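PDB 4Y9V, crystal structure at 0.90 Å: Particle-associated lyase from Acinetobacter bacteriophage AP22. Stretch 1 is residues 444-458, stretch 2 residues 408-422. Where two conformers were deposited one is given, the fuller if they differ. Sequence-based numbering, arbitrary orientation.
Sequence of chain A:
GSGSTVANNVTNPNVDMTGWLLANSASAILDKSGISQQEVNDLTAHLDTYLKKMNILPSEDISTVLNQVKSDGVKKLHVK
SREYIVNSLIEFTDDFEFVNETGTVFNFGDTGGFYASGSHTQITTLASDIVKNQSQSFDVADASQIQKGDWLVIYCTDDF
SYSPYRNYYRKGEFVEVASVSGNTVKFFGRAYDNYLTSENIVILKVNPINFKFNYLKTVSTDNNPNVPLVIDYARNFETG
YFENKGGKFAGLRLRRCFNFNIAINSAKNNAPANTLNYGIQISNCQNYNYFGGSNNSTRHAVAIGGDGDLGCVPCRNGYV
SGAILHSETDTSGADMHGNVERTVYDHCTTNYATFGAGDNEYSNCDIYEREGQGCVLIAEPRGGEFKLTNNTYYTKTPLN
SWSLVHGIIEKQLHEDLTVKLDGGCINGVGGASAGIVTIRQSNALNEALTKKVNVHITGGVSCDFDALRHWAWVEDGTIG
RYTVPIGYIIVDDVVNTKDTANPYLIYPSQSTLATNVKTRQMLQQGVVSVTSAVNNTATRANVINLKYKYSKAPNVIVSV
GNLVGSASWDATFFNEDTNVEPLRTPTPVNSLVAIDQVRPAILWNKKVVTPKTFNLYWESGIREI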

# COMPACT_ATOMS: atom_id res chain seq x y z
N ALA A 444 -17.00 24.69 -24.13
CA ALA A 444 -18.08 25.37 -23.39
C ALA A 444 -17.54 26.31 -22.33
O ALA A 444 -18.31 27.11 -21.84
CB ALA A 444 -19.01 24.32 -22.78
N LEU A 445 -16.28 26.20 -21.91
CA LEU A 445 -15.68 27.12 -20.99
C LEU A 445 -15.01 28.21 -21.86
O LEU A 445 -13.87 28.06 -22.31
CB LEU A 445 -14.68 26.46 -20.05
CG LEU A 445 -14.07 27.40 -19.02
CD1 LEU A 445 -15.12 28.05 -18.11
CD2 LEU A 445 -13.07 26.64 -18.16
N ASN A 446 -15.76 29.24 -22.18
CA ASN A 446 -15.32 30.24 -23.17
C ASN A 446 -14.68 31.42 -22.44
O ASN A 446 -15.11 32.57 -22.54
CB ASN A 446 -16.46 30.68 -24.07
CG ASN A 446 -15.94 31.53 -25.24
OD1 ASN A 446 -14.75 31.64 -25.57
ND2 ASN A 446 -16.92 32.21 -25.81
N GLU A 447 -13.61 31.12 -21.70
CA GLU A 447 -12.78 32.07 -20.97
C GLU A 447 -11.49 31.37 -20.60
O GLU A 447 -11.45 30.15 -20.53
CB GLU A 447 -13.48 32.66 -19.78
CG GLU A 447 -13.82 31.63 -18.75
CD GLU A 447 -14.68 32.17 -17.65
OE1 GLU A 447 -15.50 33.06 -17.88
OE2 GLU A 447 -14.56 31.70 -16.51
N ALA A 448 -10.44 32.13 -20.39
CA ALA A 448 -9.17 31.56 -20.00
C ALA A 448 -9.29 30.98 -18.58
O ALA A 448 -9.93 31.52 -17.68
CB ALA A 448 -8.08 32.61 -20.05
N LEU A 449 -8.65 29.82 -18.43
CA LEU A 449 -8.56 29.09 -17.18
C LEU A 449 -7.62 29.83 -16.26
O LEU A 449 -6.49 30.10 -16.66
CB LEU A 449 -8.10 27.65 -17.50
CG LEU A 449 -8.15 26.72 -16.29
CD1 LEU A 449 -9.57 26.46 -15.88
CD2 LEU A 449 -7.43 25.43 -16.66
N THR A 450 -8.04 30.13 -15.03
CA THR A 450 -7.24 30.86 -14.06
C THR A 450 -6.07 30.04 -13.52
O THR A 450 -4.90 30.47 -13.52
CB THR A 450 -8.14 31.36 -12.91
OG1 THR A 450 -9.14 32.20 -13.46
CG2 THR A 450 -7.31 32.16 -11.94
N LYS A 451 -6.36 28.86 -13.01
CA LYS A 451 -5.41 27.96 -12.40
C LYS A 451 -4.70 27.13 -13.50
O LYS A 451 -5.01 27.26 -14.68
CB LYS A 451 -6.12 27.04 -11.39
CG LYS A 451 -6.74 27.80 -10.21
CD LYS A 451 -5.74 28.52 -9.35
CE LYS A 451 -6.46 29.21 -8.17
NZ LYS A 451 -5.52 30.07 -7.43
N LYS A 452 -3.74 26.34 -13.07
CA LYS A 452 -2.80 25.58 -13.89
C LYS A 452 -3.06 24.08 -13.85
O LYS A 452 -3.64 23.55 -12.92
CB LYS A 452 -1.34 25.75 -13.43
CG LYS A 452 -0.87 27.22 -13.42
CD LYS A 452 0.58 27.38 -13.08
CE LYS A 452 1.16 26.78 -11.82
NZ LYS A 452 0.73 27.50 -10.56
N VAL A 453 -2.55 23.45 -14.91
CA VAL A 453 -2.51 22.02 -15.02
C VAL A 453 -1.05 21.55 -15.02
O VAL A 453 -0.20 22.13 -15.71
CB VAL A 453 -3.22 21.56 -16.31
CG1 VAL A 453 -3.08 20.05 -16.53
CG2 VAL A 453 -4.67 22.00 -16.30
N ASN A 454 -0.78 20.46 -14.29
CA ASN A 454 0.50 19.81 -14.29
C ASN A 454 0.29 18.31 -14.57
O ASN A 454 -0.73 17.75 -14.19
CB ASN A 454 1.22 19.94 -12.96
CG ASN A 454 1.24 21.36 -12.45
OD1 ASN A 454 1.80 22.26 -13.08
ND2 ASN A 454 0.63 21.56 -11.31
N VAL A 455 1.29 17.68 -15.21
CA VAL A 455 1.24 16.24 -15.44
C VAL A 455 2.60 15.67 -15.12
O VAL A 455 3.63 16.24 -15.50
CB VAL A 455 0.85 15.90 -16.92
CG1 VAL A 455 0.91 14.41 -17.17
CG2 VAL A 455 -0.53 16.46 -17.25
N HIS A 456 2.63 14.56 -14.37
CA HIS A 456 3.87 13.94 -13.89
C HIS A 456 3.75 12.46 -14.13
O HIS A 456 2.94 11.79 -13.46
CB HIS A 456 4.05 14.31 -12.42
CG HIS A 456 5.38 13.96 -11.81
ND1 HIS A 456 5.70 14.46 -10.58
CD2 HIS A 456 6.43 13.26 -12.27
CE1 HIS A 456 6.92 14.03 -10.30
NE2 HIS A 456 7.41 13.29 -11.29
N ILE A 457 4.49 11.92 -15.10
CA ILE A 457 4.46 10.52 -15.49
C ILE A 457 5.88 9.97 -15.29
O ILE A 457 6.83 10.48 -15.84
CB ILE A 457 4.00 10.31 -16.95
CG1 ILE A 457 2.68 10.99 -17.24
CG2 ILE A 457 3.97 8.84 -17.24
CD1 ILE A 457 2.20 10.87 -18.67
N THR A 458 5.98 8.96 -14.41
CA THR A 458 7.27 8.56 -13.90
C THR A 458 7.20 7.12 -13.38
O THR A 458 6.19 6.43 -13.56
CB THR A 458 7.71 9.58 -12.83
OG1 THR A 458 9.09 9.40 -12.54
CG2 THR A 458 6.89 9.52 -11.56
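Stretch 2, residues 408-422: IIEKQLHEDLTVKLD

Stretch 2 lies alongside stretch 1 as a parallel β-strand neighbour, joined to it by a backbone ladder at the C-terminal end and by side-chain hydrogen bonds, a salt bridge and apolar packing, much of it ahead of the paired strands. Strands 417-422 and 453-458 run in the same direction, their axes 8° apart and 4.6 Å at closest approach. The register is unbroken: L417 pairs with V453, T418 with N454, V419 with V455, K420 with H456, L421 with I457 and D422 with T458, at CA-CA distances of 4.5 to 4.9 Å. As parallel pairing requires, alternate residues of each strand bond to the other: L417 N donates to K452 O (2.8 Å) and L417 O accepts from N454 N (2.8 Å); V419 N donates to N454 O (3.0 Å) and V419 O accepts from H456 N (2.8 Å); L421 N donates to H456 O (2.8 Å) and L421 O accepts from T458 N (3.0 Å). L417, V419 and L421 share one face of the sheet with V453, V455 and I457. On the other face T418 OG1 accepts from N454 ND2 (3.0 Å), and K420 CE lies obliquely to the H456 ring, 3.6 Å from ND1. Just before the strand, D416 clamps K452 at two points: OD1 accepts from K452 N (3.0 Å), while OD2 forms a salt bridge with K452 NZ (2.7 Å). Farther back, where stretch 2 is loop, the Q412 side chain reaches stretch 1, its OE1 accepting from the backbone N of T450 (2.9 Å) and its NE2 donating to the backbone O of A448 (2.9 Å) and to the side-chain OE2 of E447 (2.9 Å). I409 packs on apolar side chains, its CG2 3.9 Å from L449 CD1 and its CD1 3.8 Å from V453 CG2; L413 CD1 adds a contact with L449 CD2 (4.1 Å).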

# COMPACT_ATOMS: atom_id res chain seq x y z
N ILE A 408 -11.58 16.53 -18.74
CA ILE A 408 -12.21 17.63 -19.44
C ILE A 408 -12.56 18.69 -18.40
O ILE A 408 -13.27 18.46 -17.45
CB ILE A 408 -13.50 17.19 -20.15
CG1 ILE A 408 -13.25 16.02 -21.10
CG2 ILE A 408 -14.15 18.40 -20.81
CD1 ILE A 408 -12.43 16.33 -22.32
N ILE A 409 -11.99 19.89 -18.62
CA ILE A 409 -12.21 21.02 -17.72
C ILE A 409 -13.31 21.88 -18.29
O ILE A 409 -13.12 22.60 -19.28
CB ILE A 409 -10.90 21.80 -17.52
CG1 ILE A 409 -9.83 20.90 -16.89
CG2 ILE A 409 -11.15 23.02 -16.66
CD1 ILE A 409 -8.44 21.51 -16.88
N GLU A 410 -14.50 21.83 -17.70
CA GLU A 410 -15.63 22.61 -18.19
C GLU A 410 -15.97 23.81 -17.32
O GLU A 410 -16.81 24.63 -17.67
CB GLU A 410 -16.89 21.76 -18.27
CG GLU A 410 -16.90 20.53 -19.05
CD GLU A 410 -18.07 19.54 -18.83
OE1 GLU A 410 -18.81 19.62 -17.80
OE2 GLU A 410 -18.09 18.67 -19.71
N LYS A 411 -15.30 23.92 -16.16
CA LYS A 411 -15.52 24.99 -15.20
C LYS A 411 -14.17 25.44 -14.68
O LYS A 411 -13.23 24.65 -14.66
CB LYS A 411 -16.37 24.49 -14.02
CG LYS A 411 -17.72 23.97 -14.38
CD LYS A 411 -18.68 24.99 -14.88
CE LYS A 411 -20.06 24.42 -15.08
NZ LYS A 411 -21.04 25.43 -15.56
N GLN A 412 -14.08 26.64 -14.18
CA GLN A 412 -12.88 27.07 -13.52
C GLN A 412 -12.54 26.09 -12.41
O GLN A 412 -13.39 25.69 -11.61
CB GLN A 412 -13.03 28.48 -12.96
CG GLN A 412 -13.16 29.57 -14.00
CD GLN A 412 -11.87 29.86 -14.74
OE1 GLN A 412 -10.77 29.46 -14.35
NE2 GLN A 412 -12.01 30.59 -15.83
N LEU A 413 -11.27 25.76 -12.33
CA LEU A 413 -10.70 25.02 -11.20
C LEU A 413 -10.60 25.92 -9.97
O LEU A 413 -10.30 27.13 -10.10
CB LEU A 413 -9.30 24.54 -11.54
CG LEU A 413 -9.21 23.51 -12.66
CD1 LEU A 413 -7.76 23.41 -13.11
CD2 LEU A 413 -9.70 22.16 -12.20
N HIS A 414 -10.78 25.34 -8.77
CA HIS A 414 -10.49 26.02 -7.52
C HIS A 414 -9.01 26.06 -7.20
O HIS A 414 -8.55 26.99 -6.53
CB HIS A 414 -11.25 25.35 -6.38
CG HIS A 414 -12.69 25.68 -6.21
ND1 HIS A 414 -13.19 26.10 -5.04
CD2 HIS A 414 -13.67 25.57 -7.08
CE1 HIS A 414 -14.49 26.30 -5.25
NE2 HIS A 414 -14.84 25.98 -6.48
N GLU A 415 -8.27 25.05 -7.64
CA GLU A 415 -6.84 24.95 -7.36
C GLU A 415 -6.19 24.31 -8.59
O GLU A 415 -6.84 23.64 -9.40
CB GLU A 415 -6.57 24.14 -6.09
CG GLU A 415 -7.04 24.64 -4.74
CD GLU A 415 -6.39 25.91 -4.27
OE1 GLU A 415 -5.44 26.47 -4.86
OE2 GLU A 415 -6.82 26.37 -3.20
N ASP A 416 -4.87 24.46 -8.70
CA ASP A 416 -4.12 23.81 -9.76
C ASP A 416 -4.41 22.31 -9.74
O ASP A 416 -4.55 21.71 -8.65
CB ASP A 416 -2.64 24.04 -9.57
CG ASP A 416 -2.18 25.48 -9.72
OD1 ASP A 416 -2.95 26.34 -10.21
OD2 ASP A 416 -1.00 25.76 -9.39
N LEU A 417 -4.45 21.71 -10.91
CA LEU A 417 -4.72 20.30 -11.11
C LEU A 417 -3.45 19.58 -11.52
O LEU A 417 -2.79 20.00 -12.46
CB LEU A 417 -5.80 20.16 -12.21
CG LEU A 417 -6.25 18.76 -12.52
CD1 LEU A 417 -7.64 18.73 -12.95
CD2 LEU A 417 -5.38 18.10 -13.57
N THR A 418 -3.12 18.48 -10.84
CA THR A 418 -1.94 17.68 -11.19
C THR A 418 -2.34 16.23 -11.39
O THR A 418 -2.96 15.66 -10.48
CB THR A 418 -0.90 17.77 -10.08
OG1 THR A 418 -0.49 19.13 -9.89
CG2 THR A 418 0.34 16.94 -10.38
N VAL A 419 -2.01 15.65 -12.52
CA VAL A 419 -2.14 14.20 -12.72
C VAL A 419 -0.77 13.58 -12.48
O VAL A 419 0.18 13.99 -13.17
CB VAL A 419 -2.64 13.85 -14.13
CG1 VAL A 419 -2.69 12.33 -14.31
CG2 VAL A 419 -3.99 14.47 -14.40
N LYS A 420 -0.70 12.61 -11.59
CA LYS A 420 0.56 11.99 -11.19
C LYS A 420 0.45 10.47 -11.40
O LYS A 420 -0.11 9.78 -10.58
CB LYS A 420 0.94 12.30 -9.75
CG LYS A 420 2.38 12.06 -9.38
CD LYS A 420 2.82 12.67 -8.03
CE LYS A 420 4.30 12.57 -7.82
NZ LYS A 420 4.66 13.22 -6.53
N LEU A 421 0.98 9.99 -12.55
CA LEU A 421 0.93 8.57 -12.93
C LEU A 421 2.33 8.03 -12.67
O LEU A 421 3.27 8.40 -13.36
CB LEU A 421 0.47 8.45 -14.38
CG LEU A 421 0.05 7.05 -14.83
CD1 LEU A 421 -0.58 7.16 -16.23
CD2 LEU A 421 1.18 6.03 -14.86
N ASP A 422 2.43 7.21 -11.63
CA ASP A 422 3.70 6.76 -11.06
C ASP A 422 3.72 5.24 -11.10
O ASP A 422 3.08 4.58 -10.28
CB ASP A 422 3.84 7.29 -9.65
CG ASP A 422 5.06 6.93 -8.91
OD1 ASP A 422 6.02 6.43 -9.51
OD2 ASP A 422 5.07 7.17 -7.64
O HOH W 1 -9.20 27.94 -12.72
O HOH W 2 -2.04 28.85 -10.50
O HOH W 3 0.90 23.89 -9.51
O HOH W 4 -2.13 28.84 -9.81